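Local coordinates for protein terminase, large subunit (Bacillus phage spp1, PDB 2WBN) that drives ATP-powered translocation of viral DNA into empty capsids and, through its C-terminal nuclease domain, cuts the genome to start and end packaging, at residues W69-E83 against E149-I163. Residues are numbered along the deposited sequence; the frame is centred on the assembly and turned at random.
Sequences WHYDKRKNRIYAIDE and ELDAIVIDPLRTPNI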
loop_
_atom_site.group_PDB
_atom_site.type_symbol
_atom_site.label_atom_id
_atom_site.label_comp_id
_atom_site.label_asym_id
_atom_site.label_seq_id
_atom_site.Cartn_x
_atom_site.Cartn_y
_atom_site.Cartn_z
ATOM N N TRP A 69 4.853 -5.308 0.151
ATOM C CA TRP A 69 5.986 -4.838 -0.655
ATOM C C TRP A 69 7.310 -5.314 -0.068
ATOM O O TRP A 69 7.398 -5.617 1.123
ATOM C CB TRP A 69 6.039 -3.323 -0.599
ATOM C CG TRP A 69 4.912 -2.600 -1.178
ATOM C CD1 TRP A 69 3.717 -2.299 -0.568
ATOM C CD2 TRP A 69 4.874 -1.990 -2.462
ATOM N NE1 TRP A 69 2.923 -1.579 -1.430
ATOM C CE2 TRP A 69 3.618 -1.364 -2.594
ATOM C CE3 TRP A 69 5.763 -1.944 -3.536
ATOM C CZ2 TRP A 69 3.241 -0.696 -3.756
ATOM C CZ3 TRP A 69 5.389 -1.282 -4.684
ATOM C CH2 TRP A 69 4.153 -0.668 -4.794
ATOM N N HIS A 70 8.346 -5.316 -0.900
ATOM C CA HIS A 70 9.725 -5.455 -0.457
ATOM C C HIS A 70 10.453 -4.135 -0.672
ATOM O O HIS A 70 10.268 -3.465 -1.697
ATOM C CB HIS A 70 10.456 -6.544 -1.234
ATOM C CG HIS A 70 11.940 -6.550 -0.995
ATOM N ND1 HIS A 70 12.497 -6.887 0.218
ATOM C CD2 HIS A 70 12.977 -6.237 -1.809
ATOM C CE1 HIS A 70 13.813 -6.786 0.141
ATOM N NE2 HIS A 70 14.131 -6.400 -1.081
ATOM N N TYR A 71 11.329 -3.813 0.275
ATOM C CA TYR A 71 12.042 -2.549 0.301
ATOM C C TYR A 71 13.542 -2.761 0.171
ATOM O O TYR A 71 14.173 -3.311 1.073
ATOM C CB TYR A 71 11.747 -1.851 1.627
ATOM C CG TYR A 71 12.343 -0.470 1.770
ATOM C CD1 TYR A 71 12.549 0.355 0.664
ATOM C CD2 TYR A 71 12.683 0.021 3.022
ATOM C CE1 TYR A 71 13.070 1.619 0.808
ATOM C CE2 TYR A 71 13.196 1.279 3.171
ATOM C CZ TYR A 71 13.388 2.079 2.067
ATOM O OH TYR A 71 13.919 3.340 2.223
ATOM N N ASP A 72 14.112 -2.343 -0.960
ATOM C CA ASP A 72 15.562 -2.312 -1.136
ATOM C C ASP A 72 16.012 -0.893 -0.784
ATOM O O ASP A 72 15.953 0.021 -1.611
ATOM C CB ASP A 72 15.940 -2.678 -2.583
ATOM C CG ASP A 72 17.441 -2.847 -2.788
ATOM O OD1 ASP A 72 18.249 -2.213 -2.082
ATOM O OD2 ASP A 72 17.819 -3.621 -3.684
ATOM N N LYS A 73 16.438 -0.715 0.461
ATOM C CA LYS A 73 16.817 0.603 0.969
ATOM C C LYS A 73 18.026 1.205 0.250
ATOM O O LYS A 73 18.020 2.398 -0.071
ATOM C CB LYS A 73 17.072 0.526 2.477
ATOM C CG LYS A 73 17.405 1.865 3.117
ATOM C CD LYS A 73 17.469 1.793 4.639
ATOM C CE LYS A 73 17.941 3.131 5.209
ATOM N NZ LYS A 73 18.438 3.055 6.617
ATOM N N ARG A 74 19.046 0.388 -0.013
ATOM C CA ARG A 74 20.272 0.871 -0.654
ATOM C C ARG A 74 20.025 1.414 -2.072
ATOM O O ARG A 74 20.620 2.414 -2.462
ATOM C CB ARG A 74 21.329 -0.240 -0.721
ATOM C CG ARG A 74 21.729 -0.861 0.612
ATOM C CD ARG A 74 22.767 -1.953 0.350
ATOM N NE ARG A 74 23.194 -2.706 1.532
ATOM C CZ ARG A 74 24.089 -3.700 1.509
ATOM N NH1 ARG A 74 24.664 -4.071 0.362
ATOM N NH2 ARG A 74 24.423 -4.331 2.636
ATOM N N LYS A 75 19.159 0.750 -2.837
ATOM C CA LYS A 75 18.841 1.184 -4.199
ATOM C C LYS A 75 17.662 2.152 -4.255
ATOM O O LYS A 75 17.325 2.654 -5.335
ATOM C CB LYS A 75 18.522 -0.016 -5.097
ATOM C CG LYS A 75 19.578 -1.106 -5.099
ATOM C CD LYS A 75 19.389 -2.049 -6.285
ATOM C CE LYS A 75 20.620 -2.902 -6.525
ATOM N NZ LYS A 75 20.449 -3.733 -7.746
ATOM N N ASN A 76 17.018 2.389 -3.113
ATOM C CA ASN A 76 15.822 3.231 -3.058
ATOM C C ASN A 76 14.715 2.727 -3.970
ATOM O O ASN A 76 14.132 3.488 -4.747
ATOM C CB ASN A 76 16.170 4.684 -3.394
ATOM C CG ASN A 76 16.202 5.548 -2.185
ATOM O OD1 ASN A 76 17.196 5.570 -1.442
ATOM N ND2 ASN A 76 15.113 6.273 -1.956
ATOM N N ARG A 77 14.432 1.437 -3.860
ATOM C CA ARG A 77 13.375 0.815 -4.645
ATOM C C ARG A 77 12.412 0.054 -3.786
ATOM O O ARG A 77 12.787 -0.507 -2.750
ATOM C CB ARG A 77 13.927 -0.201 -5.629
ATOM C CG ARG A 77 14.801 0.349 -6.677
ATOM C CD ARG A 77 15.124 -0.782 -7.633
ATOM N NE ARG A 77 16.196 -0.432 -8.530
ATOM C CZ ARG A 77 16.869 -1.309 -9.270
ATOM N NH1 ARG A 77 16.589 -2.617 -9.226
ATOM N NH2 ARG A 77 17.834 -0.872 -10.046
ATOM N N ILE A 78 11.178 -0.011 -4.256
ATOM C CA ILE A 78 10.185 -0.875 -3.644
ATOM C C ILE A 78 9.605 -1.785 -4.716
ATOM O O ILE A 78 9.528 -1.404 -5.880
ATOM C CB ILE A 78 9.095 -0.085 -2.901
ATOM C CG1 ILE A 78 8.246 0.785 -3.834
ATOM C CG2 ILE A 78 9.717 0.750 -1.762
ATOM C CD1 ILE A 78 7.032 1.431 -3.103
ATOM N N TYR A 79 9.234 -2.994 -4.314
ATOM C CA TYR A 79 8.736 -4.017 -5.215
ATOM C C TYR A 79 7.414 -4.537 -4.672
ATOM O O TYR A 79 7.390 -5.006 -3.544
ATOM C CB TYR A 79 9.695 -5.204 -5.238
ATOM C CG TYR A 79 11.071 -4.962 -5.782
ATOM C CD1 TYR A 79 12.084 -4.465 -4.970
ATOM C CD2 TYR A 79 11.377 -5.280 -7.105
ATOM C CE1 TYR A 79 13.351 -4.282 -5.464
ATOM C CE2 TYR A 79 12.645 -5.099 -7.603
ATOM C CZ TYR A 79 13.620 -4.594 -6.781
ATOM O OH TYR A 79 14.864 -4.419 -7.272
ATOM N N ALA A 80 6.340 -4.461 -5.468
ATOM C CA ALA A 80 5.023 -4.966 -5.063
ATOM C C ALA A 80 4.985 -6.480 -5.147
ATOM O O ALA A 80 5.289 -7.064 -6.194
ATOM C CB ALA A 80 3.907 -4.332 -5.912
ATOM N N ILE A 81 4.623 -7.119 -4.035
ATOM C CA ILE A 81 4.624 -8.580 -3.942
ATOM C C ILE A 81 3.211 -9.128 -4.074
ATOM O O ILE A 81 2.959 -10.055 -4.847
ATOM C CB ILE A 81 5.238 -9.066 -2.598
ATOM C CG1 ILE A 81 6.695 -8.606 -2.481
ATOM C CG2 ILE A 81 5.127 -10.587 -2.485
ATOM C CD1 ILE A 81 7.401 -9.002 -1.160
ATOM N N ASP A 82 2.285 -8.553 -3.309
ATOM C CA ASP A 82 0.931 -9.035 -3.318
ATOM C C ASP A 82 -0.035 -7.950 -2.829
ATOM O O ASP A 82 0.380 -6.893 -2.362
ATOM C CB ASP A 82 0.846 -10.292 -2.456
ATOM C CG ASP A 82 -0.203 -11.282 -2.934
ATOM O OD1 ASP A 82 -1.026 -10.944 -3.812
ATOM O OD2 ASP A 82 -0.206 -12.420 -2.415
ATOM N N GLU A 83 -1.327 -8.228 -2.985
ATOM C CA GLU A 83 -2.384 -7.305 -2.617
ATOM C C GLU A 83 -3.697 -8.073 -2.418
ATOM O O GLU A 83 -3.862 -9.197 -2.913
ATOM C CB GLU A 83 -2.576 -6.254 -3.720
ATOM C CG GLU A 83 -3.222 -6.832 -4.978
ATOM C CD GLU A 83 -3.320 -5.886 -6.156
ATOM O OE1 GLU A 83 -2.675 -4.820 -6.149
ATOM O OE2 GLU A 83 -4.059 -6.223 -7.115
ATOM N N GLU A 149 9.671 10.123 -4.603
ATOM C CA GLU A 149 11.104 10.370 -4.637
ATOM C C GLU A 149 11.959 9.103 -4.665
ATOM O O GLU A 149 13.179 9.187 -4.726
ATOM C CB GLU A 149 11.505 11.302 -3.495
ATOM C CG GLU A 149 11.515 12.757 -3.951
ATOM C CD GLU A 149 11.408 13.738 -2.812
ATOM O OE1 GLU A 149 11.442 13.313 -1.634
ATOM O OE2 GLU A 149 11.269 14.945 -3.107
ATOM N N LEU A 150 11.327 7.935 -4.655
ATOM C CA LEU A 150 12.080 6.688 -4.764
ATOM C C LEU A 150 12.713 6.574 -6.151
ATOM O O LEU A 150 12.262 7.196 -7.104
ATOM C CB LEU A 150 11.177 5.480 -4.477
ATOM C CG LEU A 150 10.685 5.345 -3.036
ATOM C CD1 LEU A 150 9.413 4.464 -2.940
ATOM C CD2 LEU A 150 11.778 4.825 -2.093
ATOM N N ASP A 151 13.776 5.789 -6.250
ATOM C CA ASP A 151 14.448 5.576 -7.545
ATOM C C ASP A 151 13.567 4.762 -8.472
ATOM O O ASP A 151 13.485 5.062 -9.658
ATOM C CB ASP A 151 15.802 4.901 -7.357
ATOM C CG ASP A 151 16.876 5.872 -6.914
ATOM O OD1 ASP A 151 16.586 7.086 -6.765
ATOM O OD2 ASP A 151 18.017 5.422 -6.699
ATOM N N ALA A 152 12.892 3.750 -7.930
ATOM C CA ALA A 152 11.960 2.956 -8.715
ATOM C C ALA A 152 10.859 2.352 -7.847
ATOM O O ALA A 152 11.133 1.868 -6.740
ATOM C CB ALA A 152 12.725 1.848 -9.454
ATOM N N ILE A 153 9.630 2.387 -8.359
ATOM C CA ILE A 153 8.516 1.609 -7.803
ATOM C C ILE A 153 8.183 0.534 -8.820
ATOM O O ILE A 153 7.707 0.848 -9.914
ATOM C CB ILE A 153 7.284 2.478 -7.568
ATOM C CG1 ILE A 153 7.600 3.576 -6.554
ATOM C CG2 ILE A 153 6.067 1.618 -7.098
ATOM C CD1 ILE A 153 6.494 4.622 -6.422
ATOM N N VAL A 154 8.429 -0.722 -8.446
ATOM C CA VAL A 154 8.450 -1.848 -9.377
ATOM C C VAL A 154 7.220 -2.685 -9.138
ATOM O O VAL A 154 7.014 -3.215 -8.034
ATOM C CB VAL A 154 9.714 -2.729 -9.225
ATOM C CG1 VAL A 154 9.747 -3.813 -10.291
ATOM C CG2 VAL A 154 10.979 -1.881 -9.298
ATOM N N ILE A 155 6.402 -2.801 -10.175
ATOM C CA ILE A 155 5.099 -3.430 -10.080
ATOM C C ILE A 155 4.886 -4.367 -11.254
ATOM O O ILE A 155 5.022 -3.979 -12.424
ATOM C CB ILE A 155 3.940 -2.391 -10.071
ATOM C CG1 ILE A 155 4.179 -1.266 -9.054
ATOM C CG2 ILE A 155 2.565 -3.099 -9.770
ATOM C CD1 ILE A 155 3.288 -0.042 -9.305
ATOM N N ASP A 156 4.504 -5.591 -10.930
ATOM C CA ASP A 156 4.170 -6.601 -11.912
ATOM C C ASP A 156 2.644 -6.752 -11.924
ATOM O O ASP A 156 2.059 -7.269 -10.943
ATOM C CB ASP A 156 4.827 -7.895 -11.475
ATOM C CG ASP A 156 4.755 -8.999 -12.512
ATOM O OD1 ASP A 156 3.846 -8.996 -13.384
ATOM O OD2 ASP A 156 5.620 -9.907 -12.413
ATOM N N PRO A 157 1.986 -6.309 -13.009
ATOM C CA PRO A 157 0.539 -6.419 -13.054
ATOM C C PRO A 157 0.013 -7.849 -12.971
ATOM O O PRO A 157 -1.147 -8.052 -12.701
ATOM C CB PRO A 157 0.172 -5.787 -14.396
ATOM C CG PRO A 157 1.299 -4.987 -14.770
ATOM C CD PRO A 157 2.507 -5.711 -14.251
ATOM N N LEU A 158 0.845 -8.846 -13.252
ATOM C CA LEU A 158 0.419 -10.233 -13.087
ATOM C C LEU A 158 0.204 -10.609 -11.620
ATOM O O LEU A 158 -0.606 -11.489 -11.318
ATOM C CB LEU A 158 1.443 -11.179 -13.738
ATOM C CG LEU A 158 1.616 -11.030 -15.243
ATOM C CD1 LEU A 158 2.624 -12.074 -15.815
ATOM C CD2 LEU A 158 0.277 -11.182 -15.936
ATOM N N ARG A 159 0.924 -9.939 -10.717
ATOM C CA ARG A 159 0.842 -10.195 -9.284
ATOM C C ARG A 159 -0.073 -9.224 -8.597
ATOM O O ARG A 159 -0.854 -9.627 -7.725
ATOM C CB ARG A 159 2.220 -10.054 -8.636
ATOM C CG ARG A 159 3.236 -10.978 -9.200
ATOM C CD ARG A 159 4.627 -10.795 -8.595
ATOM N NE ARG A 159 5.538 -11.710 -9.259
ATOM C CZ ARG A 159 5.704 -12.990 -8.928
ATOM N NH1 ARG A 159 5.055 -13.525 -7.896
ATOM N NH2 ARG A 159 6.535 -13.736 -9.635
ATOM N N THR A 160 0.049 -7.938 -8.941
ATOM C CA THR A 160 -0.693 -6.890 -8.208
ATOM C C THR A 160 -1.386 -5.942 -9.170
ATOM O O THR A 160 -0.923 -4.811 -9.368
ATOM C CB THR A 160 0.207 -6.098 -7.236
ATOM O OG1 THR A 160 1.283 -5.461 -7.940
ATOM C CG2 THR A 160 0.787 -7.026 -6.138
ATOM N N PRO A 161 -2.476 -6.407 -9.802
ATOM C CA PRO A 161 -3.117 -5.598 -10.872
ATOM C C PRO A 161 -3.742 -4.299 -10.384
ATOM O O PRO A 161 -3.763 -3.317 -11.131
ATOM C CB PRO A 161 -4.188 -6.525 -11.441
ATOM C CG PRO A 161 -4.421 -7.556 -10.398
ATOM C CD PRO A 161 -3.107 -7.728 -9.680
ATOM N N ASN A 162 -4.242 -4.295 -9.146
ATOM C CA ASN A 162 -4.838 -3.091 -8.592
ATOM C C ASN A 162 -3.803 -2.006 -8.291
ATOM O O ASN A 162 -3.986 -0.842 -8.670
ATOM C CB ASN A 162 -5.648 -3.413 -7.313
ATOM C CG ASN A 162 -6.908 -4.197 -7.604
ATOM O OD1 ASN A 162 -7.845 -3.656 -8.184
ATOM N ND2 ASN A 162 -6.943 -5.475 -7.212
ATOM N N ILE A 163 -2.729 -2.381 -7.621
ATOM C CA ILE A 163 -1.586 -1.482 -7.406
ATOM C C ILE A 163 -1.088 -0.910 -8.746
ATOM O O ILE A 163 -0.916 0.305 -8.888
ATOM C CB ILE A 163 -0.412 -2.198 -6.676
ATOM C CG1 ILE A 163 -0.770 -2.516 -5.227
ATOM C CG2 ILE A 163 0.864 -1.318 -6.670
ATOM C CD1 ILE A 163 0.212 -3.457 -4.528
HETATM O O HOH W 1 3.731 -6.768 -8.481
HETATM O O HOH W 2 3.179 -12.508 -5.798
HETATM O O HOH W 3 -1.003 -11.932 -6.311
#
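The indole of Trp-69 reaches Ile-153 and Ile-163 with its six-membered ring: CH2 lies 3.8 Å from Ile-153 CG2, and CZ2 touches the CG2 branch of Ile-163, both at oblique angles. Within its own hairpin, Ala-80 CA lies over the rim of one indole face and Ile-78 CD1 over the rim of the opposite face, with Tyr-79 N at the edge, in plane. Ile-78 CD1 also packs against Leu-150 CD1 (3.9 Å), the two side chains crossing at about a right angle. On the other face of the sheet Tyr-79 CD2 meets Val-154 CB obliquely, 3.7 Å away, the two side chains running alongside each other.

The carboxylate of Glu-83 lies at the start of helix 161-169. Its syn lone pairs take two backbone N-H groups, OE1 from Ile-163 N at 2.8 Å and OE2 from Asn-162 N at 2.8 Å. OE2 receives a second bond from Asn-162 ND2, from above the carboxylate plane (58° out). Three bonds thus hold the carboxylate against rotation; chi1 of 72°, with CG between backbone N and carbonyl carbon, and an extended chain beyond carry it to the helix start. Its negative charge would probably interact favourably with the helix dipole.

Water 1 joins Ala-80 O, Asp-156 N and Thr-160 OG1 where the strands part. Before that, strands 77-83 and 152-155 run parallel (15° apart), with Val-154 N to Ile-78 O at 2.9 Å and Ala-80 N to Val-154 O at 2.9 Å. This parallel pairing beside the 64-72/77-86 hairpin belongs to the mixed central sheet of the RNase H-like nuclease domain; Asn-162 lies about 8 Å, side chain to side chain, from the manganese ligand His-190.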